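Local coordinates for copper homeostasis operon regulatory protein (Thermus thermophilus, PDB 3AAI), which represses transcription of a copper homeostasis operon as a copper-sensitive regulator, probably by binding the regulatory DNA of its target, at the interface of chains A and B. Numbering follows the deposited sequence. Chains: chain A/B, Copper homeostasis operon regulatory protein.

Contacts 1 and 2 are neighbouring stretches of one dimer interface, the centres of their C-alpha atoms about 12 Å apart. Both rest on helix 10-34 of chain A packed antiparallel against helix 10-33 of chain B, and A:Leu27 belongs to both, facing B:Leu20 in contact 1 and B:Lys24 in contact 2. The two-fold symmetry shows in the pairs: A:Leu31 meets B:Leu20 in contact 1, and A:Leu20 meets B:Leu31 in contact 2. Helix 41-69 of chain A joins through A:Leu48 in contact 1 and A:Leu55 in contact 2, so these adjoining, largely apolar patches probably contribute to holding the homodimer together.

Contact 1: the interface of chains A and B. Residues chain A 27, 30-31, 34, 48; chain B 16, 20, 58.
B:Leu20 inserts its side chain among leucines and an isoleucine of chain A, and 77 Å² of its surface is hidden there, more than for any other residue of this patch. Its CB is met first: A:Leu31 lays CD2 against it at 3.4 Å, a tight carbon pair, with CG of A:Leu31 behind. The two side chains run antiparallel, flank against flank. Farther out, CG of B:Leu20 stands opposite its own carbonyl carbon (chi1 -74°), and CD1 continues the extended chain as the tip (chi2 -175°). That methyl presses on CD1 of A:Leu34 at 3.3 Å, again tighter than usual, and on CG2 of A:Ile30 at 3.7 Å; both partners lie roughly perpendicular to the leucine. The other branch, CD2, faces CD1 of A:Leu27 more loosely, at 4.3 Å. A:Leu34 uses its CD1 twice, since the same methyl also touches CB of B:Ala16 at 3.8 Å, one helical turn before B:Leu20. An alanine in place of A:Leu31 would remove the branched end that lies along B:Leu20, and would probably leave the CB flank of that leucine uncovered and its side chain freer to shift. Deeper in, CD1 of A:Leu48 meets CG1 of B:Val58 at 4.1 Å, the two side chains again set crosswise. In the fold, the patch joins the C-terminal half of helix 10-34 of chain A to the first half of helix 10-33 of chain B, while helices 41-69 of A and 41-71 of B supply its floor within the four-helix bundle of the homodimer.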
loop_
_atom_site.group_PDB
_atom_site.type_symbol
_atom_site.label_atom_id
_atom_site.label_comp_id
_atom_site.label_asym_id
_atom_site.label_seq_id
_atom_site.Cartn_x
_atom_site.Cartn_y
_atom_site.Cartn_z
ATOM N N LEU A 27 -13.844 12.794 -7.527
ATOM C CA LEU A 27 -13.221 13.510 -6.422
ATOM C C LEU A 27 -14.089 14.677 -5.954
ATOM O O LEU A 27 -14.205 14.929 -4.751
ATOM C CB LEU A 27 -11.831 14.008 -6.844
ATOM C CG LEU A 27 -10.824 14.321 -5.735
ATOM C CD1 LEU A 27 -10.796 13.173 -4.726
ATOM C CD2 LEU A 27 -9.429 14.524 -6.356
ATOM N N ILE A 30 -16.767 13.639 -3.597
ATOM C CA ILE A 30 -16.358 13.431 -2.213
ATOM C C ILE A 30 -16.321 14.793 -1.523
ATOM O O ILE A 30 -16.650 14.927 -0.337
ATOM C CB ILE A 30 -14.974 12.753 -2.137
ATOM C CG1 ILE A 30 -15.022 11.416 -2.890
ATOM C CG2 ILE A 30 -14.580 12.531 -0.673
ATOM C CD1 ILE A 30 -13.744 10.602 -2.807
ATOM N N LEU A 31 -15.925 15.802 -2.290
ATOM C CA LEU A 31 -15.870 17.171 -1.811
ATOM C C LEU A 31 -17.262 17.637 -1.408
ATOM O O LEU A 31 -17.423 18.286 -0.374
ATOM C CB LEU A 31 -15.322 18.087 -2.905
ATOM C CG LEU A 31 -13.805 18.244 -2.974
ATOM C CD1 LEU A 31 -13.428 19.007 -4.231
ATOM C CD2 LEU A 31 -13.325 18.989 -1.729
ATOM N N LEU A 34 -18.399 16.033 1.903
ATOM C CA LEU A 34 -17.799 16.677 3.063
ATOM C C LEU A 34 -18.362 18.066 3.318
ATOM O O LEU A 34 -18.461 18.492 4.466
ATOM C CB LEU A 34 -16.277 16.746 2.905
ATOM C CG LEU A 34 -15.589 15.387 3.071
ATOM C CD1 LEU A 34 -14.135 15.483 2.682
ATOM C CD2 LEU A 34 -15.734 14.923 4.509
ATOM N N LEU A 48 -13.284 7.328 -1.319
ATOM C CA LEU A 48 -11.859 7.631 -1.419
ATOM C C LEU A 48 -11.081 6.447 -1.976
ATOM O O LEU A 48 -10.230 6.606 -2.857
ATOM C CB LEU A 48 -11.294 8.009 -0.048
ATOM C CG LEU A 48 -11.645 9.402 0.458
ATOM C CD1 LEU A 48 -11.231 9.528 1.917
ATOM C CD2 LEU A 48 -10.960 10.456 -0.416
ATOM N N ALA B 16 -10.279 18.573 5.727
ATOM C CA ALA B 16 -10.357 17.519 4.716
ATOM C C ALA B 16 -10.753 18.145 3.374
ATOM O O ALA B 16 -10.280 17.737 2.317
ATOM C CB ALA B 16 -11.377 16.463 5.132
ATOM N N LEU B 20 -8.621 18.083 -0.117
ATOM C CA LEU B 20 -9.222 17.487 -1.306
ATOM C C LEU B 20 -9.204 18.507 -2.432
ATOM O O LEU B 20 -8.980 18.164 -3.595
ATOM C CB LEU B 20 -10.667 17.049 -1.037
ATOM C CG LEU B 20 -10.883 15.802 -0.181
ATOM C CD1 LEU B 20 -12.372 15.496 -0.149
ATOM C CD2 LEU B 20 -10.113 14.620 -0.746
ATOM N N VAL B 58 -6.634 12.377 3.898
ATOM C CA VAL B 58 -8.026 12.715 4.179
ATOM C C VAL B 58 -8.752 11.504 4.749
ATOM O O VAL B 58 -9.626 11.639 5.601
ATOM C CB VAL B 58 -8.753 13.210 2.907
ATOM C CG1 VAL B 58 -10.258 13.305 3.153
ATOM C CG2 VAL B 58 -8.209 14.573 2.511
#

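Contact 2: the interface of chains A and B. Residues chain A 20, 23-24, 27, 55; chain B 24, 27, 31.
B:Leu27 sets its CD2 methyl over one face of the flat peptide group joining A:Ala23 to A:Lys24, 3.6 Å from the backbone N of A:Lys24 and nearly straight above it. B:Leu31 covers a second flat group, the carbonyl of A:Leu20: CD2 lies over its carbon at 3.9 Å, and CD1 lies over the oxygen on the same face. Leucine methyls of one helix thus rest on backbone planes of the other, as befits the closely packed antiparallel helices of the CsoR family's four-helix bundle. The contacting positions 20, 24, 27 and 31 follow the three- and four-residue spacing of a helical packing stripe.

At the margins of these planes the side chains take over. CD2 of B:Leu31 also presses on CB of A:Leu20 at 3.4 Å, tighter than usual for two carbons. CD1 of B:Leu27 points the other way, towards CD2 of A:Leu20 at 4.0 Å, the two leucines meeting at a slant, with CD2 of A:Leu55, from helix 41-69, beside it at 4.2 Å from the same CD1 of B:Leu27. Holding CG opposite the backbone N (chi1 -171°) carries both methyls of B:Leu27 across to helix 10-34 of chain A. In the twin contact CD2 of A:Leu27 lies 3.8 Å from the backbone N of B:Lys24, much as in the first.

A:Lys24 contributes its aliphatic stem, CD touching CD1 of B:Leu31 at 3.9 Å as the two chains pass nearly perpendicular to each other. Beyond CD the lysine bends (chi4 -65°), and its NZ ends 5.3 Å from NZ of B:Lys24; the like charges would probably repel mildly at this separation.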
loop_
_atom_site.group_PDB
_atom_site.type_symbol
_atom_site.label_atom_id
_atom_site.label_comp_id
_atom_site.label_asym_id
_atom_site.label_seq_id
_atom_site.Cartn_x
_atom_site.Cartn_y
_atom_site.Cartn_z
ATOM N N LEU A 20 -8.804 10.080 -16.040
ATOM C CA LEU A 20 -8.532 11.001 -14.956
ATOM C C LEU A 20 -9.583 12.090 -14.846
ATOM O O LEU A 20 -9.773 12.671 -13.780
ATOM C CB LEU A 20 -7.135 11.601 -15.119
ATOM C CG LEU A 20 -6.006 10.584 -14.921
ATOM C CD1 LEU A 20 -4.674 11.272 -15.137
ATOM C CD2 LEU A 20 -6.086 9.994 -13.514
ATOM N N ALA A 23 -12.143 10.488 -12.777
ATOM C CA ALA A 23 -11.612 10.402 -11.422
ATOM C C ALA A 23 -11.790 11.757 -10.742
ATOM O O ALA A 23 -12.219 11.833 -9.589
ATOM C CB ALA A 23 -10.138 10.011 -11.460
ATOM N N LYS A 24 -11.464 12.829 -11.461
ATOM C CA LYS A 24 -11.608 14.180 -10.917
ATOM C C LYS A 24 -13.084 14.474 -10.614
ATOM O O LYS A 24 -13.415 15.068 -9.586
ATOM C CB LYS A 24 -11.061 15.212 -11.907
ATOM C CG LYS A 24 -11.489 16.637 -11.610
ATOM C CD LYS A 24 -11.129 17.565 -12.749
ATOM C CE LYS A 24 -11.978 18.819 -12.723
ATOM N NZ LYS A 24 -13.415 18.513 -12.964
ATOM N N LEU A 27 -13.844 12.794 -7.527
ATOM C CA LEU A 27 -13.221 13.510 -6.422
ATOM C C LEU A 27 -14.089 14.677 -5.954
ATOM O O LEU A 27 -14.205 14.929 -4.751
ATOM C CB LEU A 27 -11.831 14.008 -6.844
ATOM C CG LEU A 27 -10.824 14.321 -5.735
ATOM C CD1 LEU A 27 -10.796 13.173 -4.726
ATOM C CD2 LEU A 27 -9.429 14.524 -6.356
ATOM N N LEU A 55 -7.222 5.796 -9.925
ATOM C CA LEU A 55 -5.909 6.391 -10.151
ATOM C C LEU A 55 -4.900 5.276 -10.390
ATOM O O LEU A 55 -4.079 5.357 -11.305
ATOM C CB LEU A 55 -5.492 7.243 -8.944
ATOM C CG LEU A 55 -6.392 8.446 -8.638
ATOM C CD1 LEU A 55 -5.902 9.138 -7.377
ATOM C CD2 LEU A 55 -6.395 9.420 -9.810
ATOM N N LYS B 24 -7.640 17.855 -5.910
ATOM C CA LYS B 24 -8.357 18.081 -7.157
ATOM C C LYS B 24 -7.560 19.044 -8.035
ATOM O O LYS B 24 -7.464 18.856 -9.249
ATOM C CB LYS B 24 -9.740 18.673 -6.872
ATOM C CG LYS B 24 -10.637 18.796 -8.104
ATOM C CD LYS B 24 -12.045 19.227 -7.726
ATOM C CE LYS B 24 -12.159 20.730 -7.514
ATOM N NZ LYS B 24 -12.067 21.490 -8.797
ATOM N N LEU B 27 -4.858 17.170 -9.584
ATOM C CA LEU B 27 -5.303 16.244 -10.624
ATOM C C LEU B 27 -5.597 16.999 -11.921
ATOM O O LEU B 27 -5.355 16.491 -13.018
ATOM C CB LEU B 27 -6.544 15.478 -10.153
ATOM C CG LEU B 27 -7.064 14.312 -11.002
ATOM C CD1 LEU B 27 -5.941 13.332 -11.315
ATOM C CD2 LEU B 27 -8.188 13.612 -10.246
ATOM N N LEU B 31 -4.018 16.494 -15.718
ATOM C CA LEU B 31 -4.872 16.475 -16.906
ATOM C C LEU B 31 -4.367 17.481 -17.941
ATOM O O LEU B 31 -4.393 17.210 -19.139
ATOM C CB LEU B 31 -6.318 16.810 -16.533
ATOM C CG LEU B 31 -7.105 15.691 -15.843
ATOM C CD1 LEU B 31 -8.413 16.234 -15.285
ATOM C CD2 LEU B 31 -7.368 14.568 -16.833
#